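PDB 2WSH: endonuclease II from Enterobacteria phage t4, which nicks and cleaves cytosine-containing double-stranded DNA sequence-specifically, contributing to the host DNA degradation that supplies nucleotides for phage DNA synthesis. Local coordinates for residues 22-25 with 31-34. The protein carries 1 engineered substitution. Sequence-based numbering, arbitrary orientation.
Sequences ELEL and IKQL
With chi1 at -63° in Leu23 and -50° in Leu34, each CG is set opposite its own carbonyl carbon and beside the backbone N, and the two side chains cross with Leu23 CD2 lying 3.9 Å from Leu34 CD2. The same methyl of Leu23 touches Ile31 CG2, while Leu25 CD2 rests 3.9 Å from Ile31 CG1. These apolar groups continue into the helices nearby: Leu91 of helix 82-92 meets both Leu25 and Ile31, and Ile65 of helix 61-73 meets Leu34. Along the backbone, the single bridge between Leu25 and Ile31 rests on a hydrogen bond from Lys32 N to Glu24 O of 3.1 Å, nearly straight at 161°, and Ile31 CA makes a CH···O contact with the same oxygen at 3.5 Å. Glu24 N and Lys32 O of the same pair lie 5.8 Å apart, too far for a direct bond, and a water bridges them, accepting from Glu24 N (3.1 Å) and donating to Lys32 O (3.0 Å). Glu24 OE2 and Lys32 NZ stay 4.6 Å apart, so their attraction is probably modest. One direct bond is thus supplemented by a water bridge, and apolar packing joins the end of edge strand 18-23 to the returning loop.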
ATOM      1  N   GLU A  22      -8.954 -24.617 -21.298  1.00 29.81           N
ATOM      2  CA  GLU A  22      -8.099 -25.595 -21.946  1.00 23.15           C
ATOM      3  C   GLU A  22      -8.253 -25.419 -23.448  1.00 37.87           C
ATOM      4  O   GLU A  22      -9.326 -25.054 -23.923  1.00 41.77           O
ATOM      5  CB  GLU A  22      -8.515 -27.003 -21.521  1.00 33.12           C
ATOM      6  CG  GLU A  22      -7.795 -28.136 -22.229  1.00 42.76           C
ATOM      7  CD  GLU A  22      -8.052 -29.480 -21.567  1.00 45.83           C
ATOM      8  OE1 GLU A  22      -8.447 -29.492 -20.384  1.00 45.98           O
ATOM      9  OE2 GLU A  22      -7.851 -30.523 -22.223  1.00 49.81           O
ATOM     10  N   LEU A  23      -7.178 -25.646 -24.196  1.00 30.83           N
ATOM     11  CA  LEU A  23      -7.250 -25.581 -25.651  1.00 38.52           C
ATOM     12  C   LEU A  23      -7.339 -26.988 -26.228  1.00 45.78           C
ATOM     13  O   LEU A  23      -6.711 -27.914 -25.718  1.00 49.59           O
ATOM     14  CB  LEU A  23      -6.039 -24.847 -26.228  1.00 33.11           C
ATOM     15  CG  LEU A  23      -5.875 -23.380 -25.836  1.00 33.25           C
ATOM     16  CD1 LEU A  23      -4.720 -22.762 -26.598  1.00 31.96           C
ATOM     17  CD2 LEU A  23      -7.159 -22.612 -26.098  1.00 36.16           C
ATOM     18  N   GLU A  24      -8.119 -27.149 -27.291  1.00 48.89           N
ATOM     19  CA  GLU A  24      -8.303 -28.460 -27.897  1.00 52.67           C
ATOM     20  C   GLU A  24      -8.577 -28.383 -29.397  1.00 48.91           C
ATOM     21  O   GLU A  24      -9.349 -27.542 -29.857  1.00 47.18           O
ATOM     22  CB  GLU A  24      -9.418 -29.226 -27.179  1.00 54.97           C
ATOM     23  CG  GLU A  24     -10.629 -28.376 -26.827  1.00 55.01           C
ATOM     24  CD  GLU A  24     -11.416 -28.947 -25.662  1.00 69.74           C
ATOM     25  OE1 GLU A  24     -10.902 -29.867 -24.991  1.00 70.90           O
ATOM     26  OE2 GLU A  24     -12.547 -28.473 -25.416  1.00 74.62           O
ATOM     27  N   LEU A  25      -7.923 -29.262 -30.149  1.00 50.64           N
ATOM     28  CA  LEU A  25      -8.101 -29.337 -31.593  1.00 46.03           C
ATOM     29  C   LEU A  25      -9.356 -30.132 -31.933  1.00 52.59           C
ATOM     30  O   LEU A  25      -9.689 -31.093 -31.242  1.00 55.08           O
ATOM     31  CB  LEU A  25      -6.885 -29.998 -32.243  1.00 42.14           C
ATOM     32  CG  LEU A  25      -5.540 -29.277 -32.137  1.00 50.55           C
ATOM     33  CD1 LEU A  25      -4.419 -30.169 -32.648  1.00 41.32           C
ATOM     34  CD2 LEU A  25      -5.568 -27.959 -32.898  1.00 34.43           C
ATOM     35  N   ILE A  31      -8.506 -25.224 -33.456  1.00 35.20           N
ATOM     36  CA  ILE A  31      -8.743 -24.921 -32.048  1.00 39.08           C
ATOM     37  C   ILE A  31     -10.180 -24.456 -31.842  1.00 39.37           C
ATOM     38  O   ILE A  31     -10.558 -23.364 -32.273  1.00 34.05           O
ATOM     39  CB  ILE A  31      -7.779 -23.834 -31.523  1.00 29.71           C
ATOM     40  CG1 ILE A  31      -6.338 -24.342 -31.537  1.00 21.81           C
ATOM     41  CG2 ILE A  31      -8.169 -23.408 -30.118  1.00 30.44           C
ATOM     42  CD1 ILE A  31      -5.310 -23.284 -31.191  1.00 30.36           C
ATOM     43  N   LYS A  32     -10.980 -25.291 -31.185  1.00 38.05           N
ATOM     44  CA  LYS A  32     -12.388 -24.980 -30.958  1.00 40.45           C
ATOM     45  C   LYS A  32     -12.541 -23.627 -30.278  1.00 35.67           C
ATOM     46  O   LYS A  32     -11.618 -23.148 -29.620  1.00 35.17           O
ATOM     47  CB  LYS A  32     -13.054 -26.065 -30.108  1.00 43.84           C
ATOM     48  CG  LYS A  32     -12.919 -27.475 -30.663  1.00 39.26           C
ATOM     49  CD  LYS A  32     -13.670 -28.472 -29.794  1.00 58.67           C
ATOM     50  CE  LYS A  32     -13.262 -29.904 -30.101  1.00 55.66           C
ATOM     51  NZ  LYS A  32     -13.859 -30.859 -29.124  1.00 55.45           N
ATOM     52  N   GLN A  33     -13.709 -23.012 -30.444  1.00 40.37           N
ATOM     53  CA  GLN A  33     -13.991 -21.724 -29.819  1.00 37.00           C
ATOM     54  C   GLN A  33     -14.029 -21.838 -28.301  1.00 42.25           C
ATOM     55  O   GLN A  33     -14.192 -22.926 -27.750  1.00 44.92           O
ATOM     56  CB  GLN A  33     -15.313 -21.149 -30.331  1.00 43.47           C
ATOM     57  CG  GLN A  33     -15.241 -20.591 -31.739  1.00 52.90           C
ATOM     58  CD  GLN A  33     -16.609 -20.275 -32.307  1.00 58.75           C
ATOM     59  OE1 GLN A  33     -17.315 -19.398 -31.810  1.00 58.66           O
ATOM     60  NE2 GLN A  33     -16.989 -20.989 -33.361  1.00 45.65           N
ATOM     61  N   LEU A  34     -13.882 -20.703 -27.631  1.00 46.52           N
ATOM     62  CA  LEU A  34     -13.832 -20.680 -26.180  1.00 47.63           C
ATOM     63  C   LEU A  34     -15.036 -19.954 -25.597  1.00 56.58           C
ATOM     64  O   LEU A  34     -15.222 -18.757 -25.822  1.00 58.02           O
ATOM     65  CB  LEU A  34     -12.547 -20.002 -25.709  1.00 45.89           C
ATOM     66  CG  LEU A  34     -11.250 -20.505 -26.342  1.00 41.49           C
ATOM     67  CD1 LEU A  34     -10.083 -19.648 -25.892  1.00 36.07           C
ATOM     68  CD2 LEU A  34     -11.013 -21.972 -26.008  1.00 41.62           C
TER
HETATM   69  O   HOH W   1     -10.137 -24.776 -27.591  1.00 32.70           O